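Local coordinates for protein (S)-ureidoglycine aminohydrolase (Escherichia coli, PDB 1RC6) that catalyses the manganese-dependent hydrolysis of (S)-ureidoglycine to (S)-ureidoglycolate and ammonia, the second stereospecific step in the breakdown of allantoin, at residues G80-N91 against L103-G114. Sequence-based numbering, arbitrary orientation.
Sequences GIETFLYVISGN and LSEGGYLYCPPG
The hydroxyl of Y110 donates a hydrogen bond to E82, with OH 2.6 Å from OE1. The carboxylate oxygen receives it on its anti side and lies at the ring's edge. Carboxylate and ring planes stand 76° apart. With CG anti to the backbone N (chi1 167°), the Y110 ring swings toward strand 81-87, and its CD2 comes 3.4 Å from T83 O. A phenylalanine here would probably leave E82 OE1 without this donor and its carboxylate freer to turn. The other carboxylate oxygen, E82 OE2, lies close to D178 OD1, a like charge.

On the same face F84 meets Y108, CE2 to CD2 at 3.9 Å. The Y108 ring then turns away and packs edge-to-face with F170. L85 is on the opposite face, and its CD2 meets L103 CD1 at 4.2 Å. Near the corner V87 points toward segment 103-114, and its CG2 touches L103 CB at 3.6 Å.

The backbones fix this register. T83 pairs with C111 and L85 with L109, each through two hydrogen bonds. V87 N then bonds G107 O at 2.8 Å, almost straight. V87 O takes G106 N, within the type II turn S104-G107. Strand 127-135 bonds the other edge of strand 81-87. The chain turns a corner at I88, where I88 and S89 form a classic bulge opposite Q128. These antiparallel strands are part of the N-terminal beta-sandwich of a bicupin.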
loop_
_atom_site.group_PDB
_atom_site.type_symbol
_atom_site.label_atom_id
_atom_site.label_comp_id
_atom_site.label_asym_id
_atom_site.label_seq_id
_atom_site.Cartn_x
_atom_site.Cartn_y
_atom_site.Cartn_z
ATOM N N GLY A 80 -8.398 18.159 1.536
ATOM C CA GLY A 80 -7.423 17.924 2.588
ATOM C C GLY A 80 -6.972 16.473 2.665
ATOM O O GLY A 80 -6.319 16.064 3.624
ATOM N N ILE A 81 -7.298 15.698 1.637
ATOM C CA ILE A 81 -6.958 14.291 1.595
ATOM C C ILE A 81 -5.972 13.989 0.483
ATOM O O ILE A 81 -6.223 14.346 -0.666
ATOM C CB ILE A 81 -8.234 13.458 1.382
ATOM C CG1 ILE A 81 -9.084 13.513 2.653
ATOM C CG2 ILE A 81 -7.882 12.033 0.982
ATOM C CD1 ILE A 81 -10.399 12.818 2.522
ATOM N N GLU A 82 -4.849 13.355 0.822
ATOM C CA GLU A 82 -3.855 12.986 -0.188
ATOM C C GLU A 82 -4.032 11.489 -0.493
ATOM O O GLU A 82 -4.437 10.716 0.383
ATOM C CB GLU A 82 -2.428 13.283 0.309
ATOM C CG GLU A 82 -2.018 12.547 1.570
ATOM C CD GLU A 82 -0.676 13.028 2.127
ATOM O OE1 GLU A 82 0.240 13.365 1.333
ATOM O OE2 GLU A 82 -0.524 13.056 3.366
ATOM N N THR A 83 -3.745 11.081 -1.727
ATOM C CA THR A 83 -3.920 9.684 -2.104
ATOM C C THR A 83 -2.743 9.120 -2.845
ATOM O O THR A 83 -1.900 9.859 -3.334
ATOM C CB THR A 83 -5.156 9.492 -2.989
ATOM O OG1 THR A 83 -4.968 10.199 -4.214
ATOM C CG2 THR A 83 -6.399 10.012 -2.290
ATOM N N PHE A 84 -2.700 7.797 -2.934
ATOM C CA PHE A 84 -1.617 7.104 -3.621
ATOM C C PHE A 84 -2.130 5.806 -4.219
ATOM O O PHE A 84 -2.815 5.033 -3.552
ATOM C CB PHE A 84 -0.479 6.820 -2.632
ATOM C CG PHE A 84 0.611 5.950 -3.186
ATOM C CD1 PHE A 84 0.493 4.570 -3.165
ATOM C CD2 PHE A 84 1.755 6.519 -3.753
ATOM C CE1 PHE A 84 1.492 3.761 -3.702
ATOM C CE2 PHE A 84 2.762 5.717 -4.294
ATOM C CZ PHE A 84 2.630 4.338 -4.269
ATOM N N LEU A 85 -1.792 5.560 -5.476
ATOM C CA LEU A 85 -2.226 4.351 -6.152
ATOM C C LEU A 85 -1.023 3.584 -6.690
ATOM O O LEU A 85 -0.073 4.180 -7.174
ATOM C CB LEU A 85 -3.175 4.709 -7.305
ATOM C CG LEU A 85 -3.710 3.585 -8.209
ATOM C CD1 LEU A 85 -4.885 4.089 -9.033
ATOM C CD2 LEU A 85 -2.608 3.071 -9.105
ATOM N N TYR A 86 -1.071 2.257 -6.603
ATOM C CA TYR A 86 0.011 1.424 -7.099
ATOM C C TYR A 86 -0.549 0.244 -7.886
ATOM O O TYR A 86 -1.364 -0.522 -7.382
ATOM C CB TYR A 86 0.859 0.904 -5.945
ATOM C CG TYR A 86 1.931 -0.054 -6.387
ATOM C CD1 TYR A 86 3.189 0.401 -6.750
ATOM C CD2 TYR A 86 1.665 -1.417 -6.503
ATOM C CE1 TYR A 86 4.165 -0.469 -7.225
ATOM C CE2 TYR A 86 2.629 -2.300 -6.980
ATOM C CZ TYR A 86 3.878 -1.818 -7.345
ATOM O OH TYR A 86 4.819 -2.673 -7.879
ATOM N N VAL A 87 -0.110 0.108 -9.130
ATOM C CA VAL A 87 -0.572 -0.978 -9.964
ATOM C C VAL A 87 0.175 -2.247 -9.613
ATOM O O VAL A 87 1.345 -2.407 -9.944
ATOM C CB VAL A 87 -0.358 -0.692 -11.458
ATOM C CG1 VAL A 87 -0.822 -1.899 -12.275
ATOM C CG2 VAL A 87 -1.119 0.574 -11.865
ATOM N N ILE A 88 -0.518 -3.147 -8.932
ATOM C CA ILE A 88 0.066 -4.411 -8.543
ATOM C C ILE A 88 0.290 -5.262 -9.795
ATOM O O ILE A 88 1.290 -5.970 -9.905
ATOM C CB ILE A 88 -0.867 -5.136 -7.547
ATOM C CG1 ILE A 88 -0.961 -4.318 -6.253
ATOM C CG2 ILE A 88 -0.354 -6.532 -7.262
ATOM C CD1 ILE A 88 -2.071 -4.753 -5.329
ATOM N N SER A 89 -0.632 -5.171 -10.744
ATOM C CA SER A 89 -0.524 -5.933 -11.978
ATOM C C SER A 89 -1.579 -5.475 -12.987
ATOM O O SER A 89 -2.639 -4.969 -12.605
ATOM C CB SER A 89 -0.740 -7.404 -11.695
ATOM O OG SER A 89 -2.109 -7.624 -11.413
ATOM N N GLY A 90 -1.282 -5.652 -14.272
ATOM C CA GLY A 90 -2.223 -5.260 -15.300
ATOM C C GLY A 90 -1.920 -3.892 -15.844
ATOM O O GLY A 90 -0.784 -3.435 -15.789
ATOM N N ASN A 91 -2.948 -3.231 -16.365
ATOM C CA ASN A 91 -2.786 -1.904 -16.938
ATOM C C ASN A 91 -4.022 -1.097 -16.715
ATOM O O ASN A 91 -5.125 -1.554 -17.019
ATOM C CB ASN A 91 -2.528 -1.983 -18.442
ATOM C CG ASN A 91 -1.113 -2.356 -18.759
ATOM O OD1 ASN A 91 -0.732 -3.514 -18.626
ATOM N ND2 ASN A 91 -0.307 -1.368 -19.162
ATOM N N LEU A 103 -0.733 3.557 -16.635
ATOM C CA LEU A 103 0.036 2.795 -15.674
ATOM C C LEU A 103 0.024 1.295 -15.912
ATOM O O LEU A 103 -1.030 0.678 -16.081
ATOM C CB LEU A 103 -0.468 3.109 -14.265
ATOM C CG LEU A 103 -0.466 4.605 -13.933
ATOM C CD1 LEU A 103 -1.121 4.835 -12.579
ATOM C CD2 LEU A 103 0.951 5.139 -13.952
ATOM N N SER A 104 1.216 0.716 -15.927
ATOM C CA SER A 104 1.375 -0.718 -16.114
ATOM C C SER A 104 1.872 -1.232 -14.764
ATOM O O SER A 104 1.986 -0.459 -13.813
ATOM C CB SER A 104 2.424 -0.998 -17.189
ATOM O OG SER A 104 3.727 -0.700 -16.700
ATOM N N GLU A 105 2.178 -2.521 -14.675
ATOM C CA GLU A 105 2.655 -3.050 -13.414
ATOM C C GLU A 105 3.755 -2.158 -12.852
ATOM O O GLU A 105 4.624 -1.690 -13.586
ATOM C CB GLU A 105 3.187 -4.470 -13.576
ATOM C CG GLU A 105 3.743 -5.011 -12.275
ATOM C CD GLU A 105 4.256 -6.415 -12.398
ATOM O OE1 GLU A 105 3.460 -7.299 -12.780
ATOM O OE2 GLU A 105 5.454 -6.632 -12.108
ATOM N N GLY A 106 3.715 -1.919 -11.548
ATOM C CA GLY A 106 4.721 -1.072 -10.940
ATOM C C GLY A 106 4.426 0.406 -11.126
ATOM O O GLY A 106 5.084 1.251 -10.531
ATOM N N GLY A 107 3.437 0.727 -11.953
ATOM C CA GLY A 107 3.098 2.120 -12.166
ATOM C C GLY A 107 2.452 2.685 -10.918
ATOM O O GLY A 107 1.681 1.992 -10.259
ATOM N N TYR A 108 2.765 3.933 -10.577
ATOM C CA TYR A 108 2.188 4.540 -9.397
ATOM C C TYR A 108 1.778 5.979 -9.640
ATOM O O TYR A 108 2.265 6.634 -10.574
ATOM C CB TYR A 108 3.174 4.492 -8.234
ATOM C CG TYR A 108 4.388 5.397 -8.372
ATOM C CD1 TYR A 108 5.505 5.002 -9.109
ATOM C CD2 TYR A 108 4.434 6.631 -7.723
ATOM C CE1 TYR A 108 6.643 5.813 -9.188
ATOM C CE2 TYR A 108 5.556 7.442 -7.794
ATOM C CZ TYR A 108 6.662 7.030 -8.525
ATOM O OH TYR A 108 7.784 7.836 -8.562
ATOM N N LEU A 109 0.878 6.469 -8.790
ATOM C CA LEU A 109 0.399 7.835 -8.877
ATOM C C LEU A 109 0.042 8.417 -7.512
ATOM O O LEU A 109 -0.812 7.883 -6.800
ATOM C CB LEU A 109 -0.834 7.925 -9.777
ATOM C CG LEU A 109 -1.523 9.295 -9.717
ATOM C CD1 LEU A 109 -0.585 10.369 -10.232
ATOM C CD2 LEU A 109 -2.793 9.270 -10.534
ATOM N N TYR A 110 0.698 9.520 -7.160
ATOM C CA TYR A 110 0.425 10.220 -5.912
ATOM C C TYR A 110 -0.304 11.523 -6.230
ATOM O O TYR A 110 0.028 12.211 -7.188
ATOM C CB TYR A 110 1.722 10.545 -5.153
ATOM C CG TYR A 110 1.497 11.541 -4.030
ATOM C CD1 TYR A 110 1.438 12.904 -4.288
ATOM C CD2 TYR A 110 1.218 11.112 -2.729
ATOM C CE1 TYR A 110 1.093 13.818 -3.292
ATOM C CE2 TYR A 110 0.876 12.016 -1.726
ATOM C CZ TYR A 110 0.809 13.369 -2.018
ATOM O OH TYR A 110 0.429 14.268 -1.052
ATOM N N CYS A 111 -1.296 11.859 -5.423
ATOM C CA CYS A 111 -2.040 13.097 -5.612
ATOM C C CYS A 111 -2.059 13.930 -4.337
ATOM O O CYS A 111 -2.450 13.444 -3.273
ATOM C CB CYS A 111 -3.488 12.820 -6.018
ATOM S SG CYS A 111 -3.712 12.181 -7.690
ATOM N N PRO A 112 -1.633 15.201 -4.426
ATOM C CA PRO A 112 -1.639 16.055 -3.238
ATOM C C PRO A 112 -3.088 16.269 -2.849
ATOM O O PRO A 112 -3.991 15.906 -3.588
ATOM C CB PRO A 112 -0.978 17.338 -3.731
ATOM C CG PRO A 112 -1.405 17.387 -5.175
ATOM C CD PRO A 112 -1.163 15.954 -5.605
ATOM N N PRO A 113 -3.326 16.865 -1.679
ATOM C CA PRO A 113 -4.677 17.135 -1.178
ATOM C C PRO A 113 -5.529 17.878 -2.187
ATOM O O PRO A 113 -5.056 18.797 -2.843
ATOM C CB PRO A 113 -4.426 17.987 0.053
ATOM C CG PRO A 113 -3.098 17.524 0.511
ATOM C CD PRO A 113 -2.312 17.397 -0.757
ATOM N N GLY A 114 -6.786 17.470 -2.308
ATOM C CA GLY A 114 -7.694 18.136 -3.221
ATOM C C GLY A 114 -7.763 17.602 -4.637
ATOM O O GLY A 114 -8.848 17.563 -5.229
#